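Local coordinates for protein beta-galactosidase (Bacteroides thetaiotaomicron, PDB 5MUJ) that probably acts as an arabinofuranosidase on the plant pectin rhamnogalacturonan-II, binding a side-chain B glycan of that pectin in a pocket of its five-bladed beta-propeller, at residues A[326-331]-A[346-351]; A[47-52]-A[358-363]; A[295-300]-A[321-326]. All coordinates share one frame; numbering follows the deposited sequence. Where two conformers were deposited one is given.

Contact 1: A[326-331]-A[346-351]; sequences NYDELF and HFYCAV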
loop_
_atom_site.group_PDB
_atom_site.type_symbol
_atom_site.label_atom_id
_atom_site.label_comp_id
_atom_site.label_asym_id
_atom_site.label_seq_id
_atom_site.Cartn_x
_atom_site.Cartn_y
_atom_site.Cartn_z
ATOM N N ASN A 326 0.833 -20.318 -10.192
ATOM C CA ASN A 326 2.267 -20.480 -9.974
ATOM C C ASN A 326 2.901 -19.236 -9.331
ATOM O O ASN A 326 3.527 -19.303 -8.256
ATOM C CB ASN A 326 2.951 -20.767 -11.337
ATOM C CG ASN A 326 2.893 -19.570 -12.321
ATOM O OD1 ASN A 326 1.814 -19.020 -12.632
ATOM N ND2 ASN A 326 4.071 -19.139 -12.789
ATOM N N TYR A 327 2.654 -18.091 -9.969
ATOM C CA TYR A 327 3.414 -16.913 -9.701
ATOM C C TYR A 327 2.971 -16.261 -8.358
ATOM O O TYR A 327 3.700 -15.427 -7.824
ATOM C CB TYR A 327 3.357 -15.960 -10.918
ATOM C CG TYR A 327 2.029 -15.273 -11.168
ATOM C CD1 TYR A 327 1.585 -14.308 -10.272
ATOM C CD2 TYR A 327 1.186 -15.596 -12.250
ATOM C CE1 TYR A 327 0.402 -13.634 -10.436
ATOM C CE2 TYR A 327 -0.030 -14.913 -12.409
ATOM C CZ TYR A 327 -0.425 -13.941 -11.470
ATOM O OH TYR A 327 -1.596 -13.184 -11.503
ATOM N N ASP A 328 1.775 -16.593 -7.852
ATOM C CA ASP A 328 1.320 -16.041 -6.511
ATOM C C ASP A 328 0.984 -17.086 -5.450
ATOM O O ASP A 328 0.234 -16.811 -4.477
ATOM C CB ASP A 328 0.155 -15.046 -6.681
ATOM C CG ASP A 328 -1.143 -15.683 -7.200
ATOM O OD1 ASP A 328 -1.294 -16.919 -7.152
ATOM O OD2 ASP A 328 -2.043 -14.926 -7.675
ATOM N N GLU A 329 1.636 -18.233 -5.571
ATOM C CA GLU A 329 1.239 -19.405 -4.823
ATOM C C GLU A 329 1.468 -19.316 -3.295
ATOM O O GLU A 329 0.884 -20.098 -2.567
ATOM C CB GLU A 329 1.939 -20.641 -5.360
ATOM C CG GLU A 329 3.421 -20.716 -5.043
ATOM C CD GLU A 329 4.221 -21.706 -5.884
ATOM O OE1 GLU A 329 3.648 -22.669 -6.449
ATOM O OE2 GLU A 329 5.451 -21.517 -5.963
ATOM N N LEU A 330 2.312 -18.391 -2.840
ATOM C CA LEU A 330 2.573 -18.206 -1.409
ATOM C C LEU A 330 1.756 -17.044 -0.848
ATOM O O LEU A 330 0.973 -17.240 0.089
ATOM C CB LEU A 330 4.068 -18.005 -1.173
ATOM C CG LEU A 330 4.475 -17.831 0.307
ATOM C CD1 LEU A 330 4.085 -19.043 1.137
ATOM C CD2 LEU A 330 5.963 -17.549 0.427
ATOM N N PHE A 331 1.960 -15.842 -1.404
ATOM C CA PHE A 331 1.241 -14.658 -1.002
ATOM C C PHE A 331 0.597 -14.014 -2.233
ATOM O O PHE A 331 1.252 -13.901 -3.287
ATOM C CB PHE A 331 2.142 -13.579 -0.353
ATOM C CG PHE A 331 2.980 -14.033 0.824
ATOM C CD1 PHE A 331 2.447 -14.848 1.804
ATOM C CD2 PHE A 331 4.287 -13.553 0.996
ATOM C CE1 PHE A 331 3.217 -15.217 2.901
ATOM C CE2 PHE A 331 5.062 -13.946 2.078
ATOM C CZ PHE A 331 4.511 -14.768 3.026
ATOM N N HIS A 346 -7.251 -4.832 -10.303
ATOM C CA HIS A 346 -6.762 -4.975 -8.955
ATOM C C HIS A 346 -5.276 -5.340 -9.040
ATOM O O HIS A 346 -4.936 -6.463 -9.394
ATOM C CB HIS A 346 -7.558 -6.029 -8.212
ATOM C CG HIS A 346 -7.330 -6.027 -6.720
ATOM N ND1 HIS A 346 -8.352 -6.309 -5.836
ATOM C CD2 HIS A 346 -6.207 -5.876 -5.948
ATOM C CE1 HIS A 346 -7.888 -6.280 -4.588
ATOM N NE2 HIS A 346 -6.602 -6.024 -4.626
ATOM N N PHE A 347 -4.409 -4.357 -8.705
ATOM C CA PHE A 347 -2.975 -4.559 -8.662
ATOM C C PHE A 347 -2.566 -5.122 -7.307
ATOM O O PHE A 347 -3.051 -4.646 -6.258
ATOM C CB PHE A 347 -2.235 -3.237 -8.914
ATOM C CG PHE A 347 -2.505 -2.663 -10.288
ATOM C CD1 PHE A 347 -3.662 -1.940 -10.541
ATOM C CD2 PHE A 347 -1.608 -2.870 -11.337
ATOM C CE1 PHE A 347 -3.930 -1.415 -11.825
ATOM C CE2 PHE A 347 -1.882 -2.365 -12.617
ATOM C CZ PHE A 347 -3.032 -1.637 -12.842
ATOM N N TYR A 348 -1.704 -6.122 -7.296
ATOM C CA TYR A 348 -1.320 -6.771 -6.028
ATOM C C TYR A 348 0.070 -7.317 -6.104
ATOM O O TYR A 348 0.646 -7.363 -7.192
ATOM C CB TYR A 348 -2.314 -7.871 -5.655
ATOM C CG TYR A 348 -2.340 -9.126 -6.536
ATOM C CD1 TYR A 348 -3.114 -9.182 -7.725
ATOM C CD2 TYR A 348 -1.554 -10.210 -6.252
ATOM C CE1 TYR A 348 -3.149 -10.344 -8.463
ATOM C CE2 TYR A 348 -1.567 -11.373 -7.012
ATOM C CZ TYR A 348 -2.363 -11.414 -8.157
ATOM O OH TYR A 348 -2.418 -12.579 -8.944
ATOM N N CYS A 349 0.654 -7.659 -4.967
ATOM C CA CYS A 349 2.005 -8.216 -4.903
ATOM C C CYS A 349 1.912 -9.730 -4.867
ATOM O O CYS A 349 1.229 -10.302 -4.004
ATOM C CB CYS A 349 2.773 -7.699 -3.672
ATOM S SG CYS A 349 4.378 -8.486 -3.422
ATOM N N ALA A 350 2.569 -10.369 -5.845
ATOM C CA ALA A 350 2.564 -11.801 -6.009
ATOM C C ALA A 350 3.894 -12.329 -5.524
ATOM O O ALA A 350 4.940 -11.821 -5.957
ATOM C CB ALA A 350 2.388 -12.114 -7.505
ATOM N N VAL A 351 3.844 -13.305 -4.593
ATOM C CA VAL A 351 4.998 -14.018 -4.120
ATOM C C VAL A 351 4.768 -15.525 -4.241
ATOM O O VAL A 351 3.711 -16.022 -3.867
ATOM C CB VAL A 351 5.274 -13.655 -2.641
ATOM C CG1 VAL A 351 6.539 -14.351 -2.102
ATOM C CG2 VAL A 351 5.357 -12.138 -2.523
#
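Tyr348 OH is gripped from two directions by the 326-331 loop: it gives its hydrogen to Asp328 OD2, 2.7 Å away, and accepts one from Tyr327 OH at 2.8 Å. The relay thus runs from Tyr327 through Tyr348 to a carboxylate oxygen that also forms a salt bridge with Lys46. Tyr348 meets OD2 on the anti side, 17° out of the carboxylate plane, with carboxylate and phenol ring turned 39° against each other. Asp328 OD1 accepts the backbone N-H groups of Ser324 and Lys325, leaving both oxygens engaged. The two tyrosine side chains cross at about a right angle, and the Tyr327 ring takes Ala350 at its edge, in plane, Tyr327 CD1 lying 3.6 Å from Ala350 CB. A phenylalanine in place of Tyr348 would probably leave Tyr327 OH without its acceptor and deprive Asp328 OD2 of one of its donors. Further on, a classic beta bulge starts strand 331-340 against strand 343-351. Val351 O accepts from both Leu330 N (2.9 Å) and Phe331 N (3.0 Å), and Val351 N returns a nearly straight bond to Phe331 O, also 3.0 Å. At the bulge, Phe331 and Val351 lie side by side, Phe331 CD2 3.8 Å from Val351 CB, and Leu330 CG rests over the centre of one face of the Phe331 ring. Chi1 of -54° sets Phe331 CG beside its backbone N, from where the ring lies along Val351. That ring belongs to the glycan pocket and touches a bound rhamnose. The chemistry couples a polar relay, in which Lys46 would probably polarise the Asp328 carboxylate and its bond to Tyr348, with an apolar flank that presents a sugar-binding ring.

Contact 2: A[47-52]-A[358-363]; sequences YGLAVA and GIAIAT
The closure of a five-bladed beta-propeller is made here: strand 45-51, from the start of the chain, forms the outer edge of the last blade by pairing with strand 357-363 from near its end, the "velcro" of such folds. Strand 47-49 runs almost exactly antiparallel to 358-363, the axes 4.5 Å apart at closest and their N-to-C directions 174° apart. Two classic beta bulges interrupt the pairing. In the first, Tyr47 N donates to Ile361 O at 2.8 Å, Gly48 N reaches the same oxygen weakly, and Ile361 N answers with a bond to Gly48 O. In the second, Ile359 O is gripped by Ala50 N at 2.7 Å and by Val51 N at 3.2 Å, while Ile359 N bonds to Val51 O, nearly along the C=O axis. Between them, Leu49 and Ala360 form a non-hydrogen-bonded pair whose CA atoms stand 3.9 Å apart. Gly48 has a backbone (phi 127°) at which any side chain would jam against the carbonyl of Tyr47, and a beta carbon on Gly358 would press on Val51 O. Val51 and Ile359 point to one face, where both touch Met74 and Tyr76 of the first blade. With chi2 of Ile361 fully extended at -180°, its CD1 ends 3.7 Å from Ala50 CB.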
loop_
_atom_site.group_PDB
_atom_site.type_symbol
_atom_site.label_atom_id
_atom_site.label_comp_id
_atom_site.label_asym_id
_atom_site.label_seq_id
_atom_site.Cartn_x
_atom_site.Cartn_y
_atom_site.Cartn_z
ATOM N N TYR A 47 -4.652 -11.546 -14.887
ATOM C CA TYR A 47 -3.940 -11.165 -16.134
ATOM C C TYR A 47 -2.523 -11.692 -16.063
ATOM O O TYR A 47 -2.018 -12.298 -16.997
ATOM C CB TYR A 47 -3.930 -9.684 -16.297
ATOM C CG TYR A 47 -3.139 -9.208 -17.477
ATOM C CD1 TYR A 47 -3.693 -9.202 -18.751
ATOM C CD2 TYR A 47 -1.847 -8.723 -17.316
ATOM C CE1 TYR A 47 -2.966 -8.771 -19.839
ATOM C CE2 TYR A 47 -1.096 -8.288 -18.406
ATOM C CZ TYR A 47 -1.680 -8.304 -19.668
ATOM O OH TYR A 47 -0.975 -7.876 -20.776
ATOM N N GLY A 48 -1.879 -11.434 -14.927
ATOM C CA GLY A 48 -0.563 -11.933 -14.600
ATOM C C GLY A 48 0.310 -10.763 -14.212
ATOM O O GLY A 48 -0.202 -9.695 -13.835
ATOM N N LEU A 49 1.613 -10.943 -14.329
ATOM C CA LEU A 49 2.549 -9.945 -13.812
ATOM C C LEU A 49 2.507 -8.664 -14.626
ATOM O O LEU A 49 2.333 -8.687 -15.878
ATOM C CB LEU A 49 3.955 -10.512 -13.719
ATOM C CG LEU A 49 4.105 -11.678 -12.731
ATOM C CD1 LEU A 49 5.287 -12.569 -13.037
ATOM C CD2 LEU A 49 4.202 -11.166 -11.289
ATOM N N ALA A 50 2.631 -7.550 -13.923
ATOM C CA ALA A 50 2.695 -6.222 -14.513
ATOM C C ALA A 50 4.151 -5.742 -14.496
ATOM O O ALA A 50 4.666 -5.176 -15.461
ATOM C CB ALA A 50 1.858 -5.265 -13.685
ATOM N N VAL A 51 4.776 -5.891 -13.331
ATOM C CA VAL A 51 6.141 -5.507 -13.116
ATOM C C VAL A 51 6.857 -6.598 -12.353
ATOM O O VAL A 51 6.477 -6.881 -11.222
ATOM C CB VAL A 51 6.260 -4.143 -12.380
ATOM C CG1 VAL A 51 7.705 -3.654 -12.408
ATOM C CG2 VAL A 51 5.397 -3.061 -13.042
ATOM N N ALA A 52 7.910 -7.159 -12.921
ATOM C CA ALA A 52 8.658 -8.258 -12.371
ATOM C C ALA A 52 10.161 -7.970 -12.340
ATOM O O ALA A 52 10.696 -7.325 -13.248
ATOM C CB ALA A 52 8.398 -9.514 -13.165
ATOM N N GLY A 358 6.888 -9.819 -7.123
ATOM C CA GLY A 358 6.550 -8.813 -8.128
ATOM C C GLY A 358 5.128 -8.356 -7.992
ATOM O O GLY A 358 4.425 -8.755 -7.043
ATOM N N ILE A 359 4.707 -7.497 -8.916
ATOM C CA ILE A 359 3.380 -6.910 -8.931
ATOM C C ILE A 359 2.605 -7.556 -10.072
ATOM O O ILE A 359 3.105 -7.635 -11.220
ATOM C CB ILE A 359 3.427 -5.388 -9.107
ATOM C CG1 ILE A 359 4.043 -4.759 -7.849
ATOM C CG2 ILE A 359 2.051 -4.767 -9.365
ATOM C CD1 ILE A 359 4.532 -3.330 -7.989
ATOM N N ALA A 360 1.392 -8.020 -9.777
ATOM C CA ALA A 360 0.465 -8.645 -10.768
ATOM C C ALA A 360 -0.878 -7.933 -10.797
ATOM O O ALA A 360 -1.162 -7.034 -9.995
ATOM C CB ALA A 360 0.255 -10.073 -10.476
ATOM N N ILE A 361 -1.701 -8.308 -11.777
ATOM C CA ILE A 361 -3.004 -7.711 -11.952
ATOM C C ILE A 361 -4.109 -8.746 -12.090
ATOM O O ILE A 361 -3.945 -9.740 -12.808
ATOM C CB ILE A 361 -3.046 -6.869 -13.234
ATOM C CG1 ILE A 361 -1.742 -6.125 -13.387
ATOM C CG2 ILE A 361 -4.196 -5.891 -13.179
ATOM C CD1 ILE A 361 -1.725 -5.265 -14.630
ATOM N N ALA A 362 -5.257 -8.473 -11.479
ATOM C CA ALA A 362 -6.470 -9.255 -11.728
ATOM C C ALA A 362 -7.566 -8.284 -12.237
ATOM O O ALA A 362 -7.547 -7.100 -11.921
ATOM C CB ALA A 362 -6.899 -9.998 -10.461
ATOM N N THR A 363 -8.493 -8.777 -13.075
ATOM C CA THR A 363 -9.509 -7.909 -13.675
ATOM C C THR A 363 -10.915 -8.488 -13.562
ATOM O O THR A 363 -11.081 -9.674 -13.350
ATOM C CB THR A 363 -9.189 -7.617 -15.154
ATOM O OG1 THR A 363 -9.090 -8.849 -15.863
ATOM C CG2 THR A 363 -7.877 -6.827 -15.268
#

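Contact 3: A[295-300]-A[321-326]; sequences RKYKAF and IIPSKN
One face of the Tyr297 ring carries Ile322, whose CB stands over its centre in a CH-pi contact, 4.0 Å from the centroid and 12° off the ring normal. Phe300 CG lies at the edge of the same ring, in its plane. The Phe300 ring in turn has Arg295 CG over one face, offset toward the rim, and Phe300 CZ sits 3.5 Å above the plane of the Arg295 guanidinium, again toward the rim. Ile322 spreads its branches across the tyrosine: CG2 reaches CZ of Tyr297 at 3.5 Å, and CD1 meets CE2. The ring's hydroxyl is hydrogen-bonded to Asp319 OD2, and Arg295 NH2 makes a salt bridge to OD1 of the same carboxylate, so one acid ties down both side chains. The contact sits between two blades of the propeller. Segment 295-300 leads into strand 299-306 of the fourth blade, while 321-326 belongs to the connection that leaves this blade after strand 313-314 and crosses to the fifth. Pro323 meets Tyr297 at about a right angle, its CD 3.9 Å from Tyr297 CB, and the same CD comes within 3.3 Å of Ala299 O. Tyr297 CG stands between the backbone N and the carbonyl carbon (chi1 33°), which sets it 4.0 Å from Pro323 CD. Farther along, Phe300 CB touches Ile321 O at 3.3 Å. Ile321 is also backbone-bonded to Asn301 of strand 299-306, and Lys46 NZ, from near the start of the chain, bonds to Ile322 O and Ser324 OG. The Ala299 methyl touches His333 of the fifth blade and lies about 5 Å from a bound rhamnose.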
loop_
_atom_site.group_PDB
_atom_site.type_symbol
_atom_site.label_atom_id
_atom_site.label_comp_id
_atom_site.label_asym_id
_atom_site.label_seq_id
_atom_site.Cartn_x
_atom_site.Cartn_y
_atom_site.Cartn_z
ATOM N N ARG A 295 -7.970 -18.528 7.452
ATOM C CA ARG A 295 -7.590 -18.841 6.078
ATOM C C ARG A 295 -6.467 -19.915 6.000
ATOM O O ARG A 295 -5.485 -19.923 6.805
ATOM C CB ARG A 295 -7.132 -17.553 5.380
ATOM C CG ARG A 295 -8.232 -16.745 4.720
ATOM C CD ARG A 295 -9.211 -16.170 5.687
ATOM N NE ARG A 295 -9.938 -15.044 5.110
ATOM C CZ ARG A 295 -10.659 -14.150 5.774
ATOM N NH1 ARG A 295 -10.787 -14.223 7.096
ATOM N NH2 ARG A 295 -11.267 -13.169 5.125
ATOM N N LYS A 296 -6.625 -20.796 5.005
ATOM C CA LYS A 296 -5.672 -21.856 4.673
ATOM C C LYS A 296 -4.764 -21.459 3.508
ATOM O O LYS A 296 -4.235 -22.312 2.787
ATOM C CB LYS A 296 -6.420 -23.150 4.322
ATOM N N TYR A 297 -4.647 -20.162 3.288
ATOM C CA TYR A 297 -3.540 -19.577 2.560
ATOM C C TYR A 297 -2.986 -18.452 3.395
ATOM O O TYR A 297 -3.710 -17.874 4.233
ATOM C CB TYR A 297 -3.964 -19.076 1.193
ATOM C CG TYR A 297 -5.378 -18.549 1.165
ATOM C CD1 TYR A 297 -5.686 -17.279 1.615
ATOM C CD2 TYR A 297 -6.429 -19.370 0.803
ATOM C CE1 TYR A 297 -6.997 -16.811 1.612
ATOM C CE2 TYR A 297 -7.733 -18.905 0.774
ATOM C CZ TYR A 297 -8.028 -17.634 1.179
ATOM O OH TYR A 297 -9.325 -17.182 1.148
ATOM N N LYS A 298 -1.713 -18.145 3.171
ATOM C CA LYS A 298 -0.941 -17.306 4.130
ATOM C C LYS A 298 -1.106 -15.788 4.019
ATOM O O LYS A 298 -0.815 -15.068 4.987
ATOM C CB LYS A 298 0.540 -17.638 4.036
ATOM C CG LYS A 298 0.876 -19.060 4.509
ATOM C CD LYS A 298 0.962 -19.223 6.026
ATOM C CE LYS A 298 1.307 -20.674 6.367
ATOM N NZ LYS A 298 0.609 -21.166 7.591
ATOM N N ALA A 299 -1.468 -15.298 2.836
ATOM C CA ALA A 299 -1.792 -13.882 2.653
ATOM C C ALA A 299 -2.736 -13.636 1.489
ATOM O O ALA A 299 -2.697 -14.350 0.488
ATOM C CB ALA A 299 -0.531 -13.030 2.507
ATOM N N PHE A 300 -3.573 -12.623 1.632
ATOM C CA PHE A 300 -4.710 -12.400 0.755
ATOM C C PHE A 300 -5.236 -10.986 0.852
ATOM O O PHE A 300 -4.882 -10.267 1.805
ATOM C CB PHE A 300 -5.839 -13.373 1.100
ATOM C CG PHE A 300 -6.301 -13.253 2.573
ATOM C CD1 PHE A 300 -5.639 -13.933 3.630
ATOM C CD2 PHE A 300 -7.372 -12.445 2.891
ATOM C CE1 PHE A 300 -6.052 -13.795 4.976
ATOM C CE2 PHE A 300 -7.783 -12.312 4.233
ATOM C CZ PHE A 300 -7.117 -12.984 5.252
ATOM N N ILE A 321 -8.614 -11.502 -3.572
ATOM C CA ILE A 321 -7.414 -12.035 -4.211
ATOM C C ILE A 321 -6.797 -13.047 -3.284
ATOM O O ILE A 321 -6.542 -12.725 -2.109
ATOM C CB ILE A 321 -6.335 -10.946 -4.482
ATOM C CG1 ILE A 321 -6.917 -9.789 -5.283
ATOM C CG2 ILE A 321 -5.104 -11.544 -5.166
ATOM C CD1 ILE A 321 -7.215 -10.084 -6.769
ATOM N N ILE A 322 -6.575 -14.258 -3.769
ATOM C CA ILE A 322 -5.936 -15.319 -3.011
ATOM C C ILE A 322 -4.900 -16.018 -3.851
ATOM O O ILE A 322 -5.001 -15.983 -5.111
ATOM C CB ILE A 322 -6.963 -16.364 -2.466
ATOM C CG1 ILE A 322 -7.551 -17.276 -3.570
ATOM C CG2 ILE A 322 -8.080 -15.662 -1.690
ATOM C CD1 ILE A 322 -8.476 -18.354 -3.035
ATOM N N PRO A 323 -3.927 -16.725 -3.237
ATOM C CA PRO A 323 -2.989 -17.577 -3.989
ATOM C C PRO A 323 -3.730 -18.628 -4.799
ATOM O O PRO A 323 -4.591 -19.323 -4.260
ATOM C CB PRO A 323 -2.154 -18.256 -2.886
ATOM C CG PRO A 323 -2.150 -17.247 -1.790
ATOM C CD PRO A 323 -3.521 -16.616 -1.824
ATOM N N SER A 324 -3.413 -18.723 -6.088
ATOM C CA SER A 324 -4.092 -19.676 -6.969
ATOM C C SER A 324 -3.300 -20.053 -8.237
ATOM O O SER A 324 -3.635 -21.025 -8.883
ATOM C CB SER A 324 -5.474 -19.132 -7.313
ATOM O OG SER A 324 -5.382 -18.265 -8.460
ATOM N N LYS A 325 -2.245 -19.299 -8.557
ATOM C CA LYS A 325 -1.399 -19.529 -9.729
ATOM C C LYS A 325 0.025 -19.782 -9.289
ATOM O O LYS A 325 0.400 -19.436 -8.174
ATOM C CB LYS A 325 -1.412 -18.292 -10.614
ATOM C CG LYS A 325 -2.785 -18.012 -11.208
ATOM C CD LYS A 325 -2.745 -17.231 -12.516
ATOM C CE LYS A 325 -1.830 -17.855 -13.538
ATOM N NZ LYS A 325 -2.008 -19.330 -13.640
ATOM N N ASN A 326 0.833 -20.318 -10.192
ATOM C CA ASN A 326 2.267 -20.480 -9.974
ATOM C C ASN A 326 2.901 -19.236 -9.331
ATOM O O ASN A 326 3.527 -19.303 -8.256
ATOM C CB ASN A 326 2.951 -20.767 -11.337
ATOM C CG ASN A 326 2.893 -19.570 -12.321
ATOM O OD1 ASN A 326 1.814 -19.020 -12.632
ATOM N ND2 ASN A 326 4.071 -19.139 -12.789
#

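How the contacts relate
Contacts 1 and 2 share the last blade: strands 343-351 and 357-363 are neighbours, and Ala350 N reaches Gly358 O at 2.7 Å, a probable hydrogen bond. Their centres are 8 Å apart, and Tyr327 OH packs on Gly48 CA at 3.5 Å. Contact 3 precedes contact 1 along the chain, sharing Asn326 and again lying 8 Å away between centres. There Asp328 O abuts Pro323 CB, and CD1 of Phe331, a glycan-pocket residue, meets Ala299 CB at 3.6 Å. Contacts 2 and 3 stand farther apart, 15 Å between centres, yet Ala362 CB touches Ile321 CD1. Contact 2, whose Gly358 lies about 11 Å from a bound rhamnose, encloses both others in its chain loop.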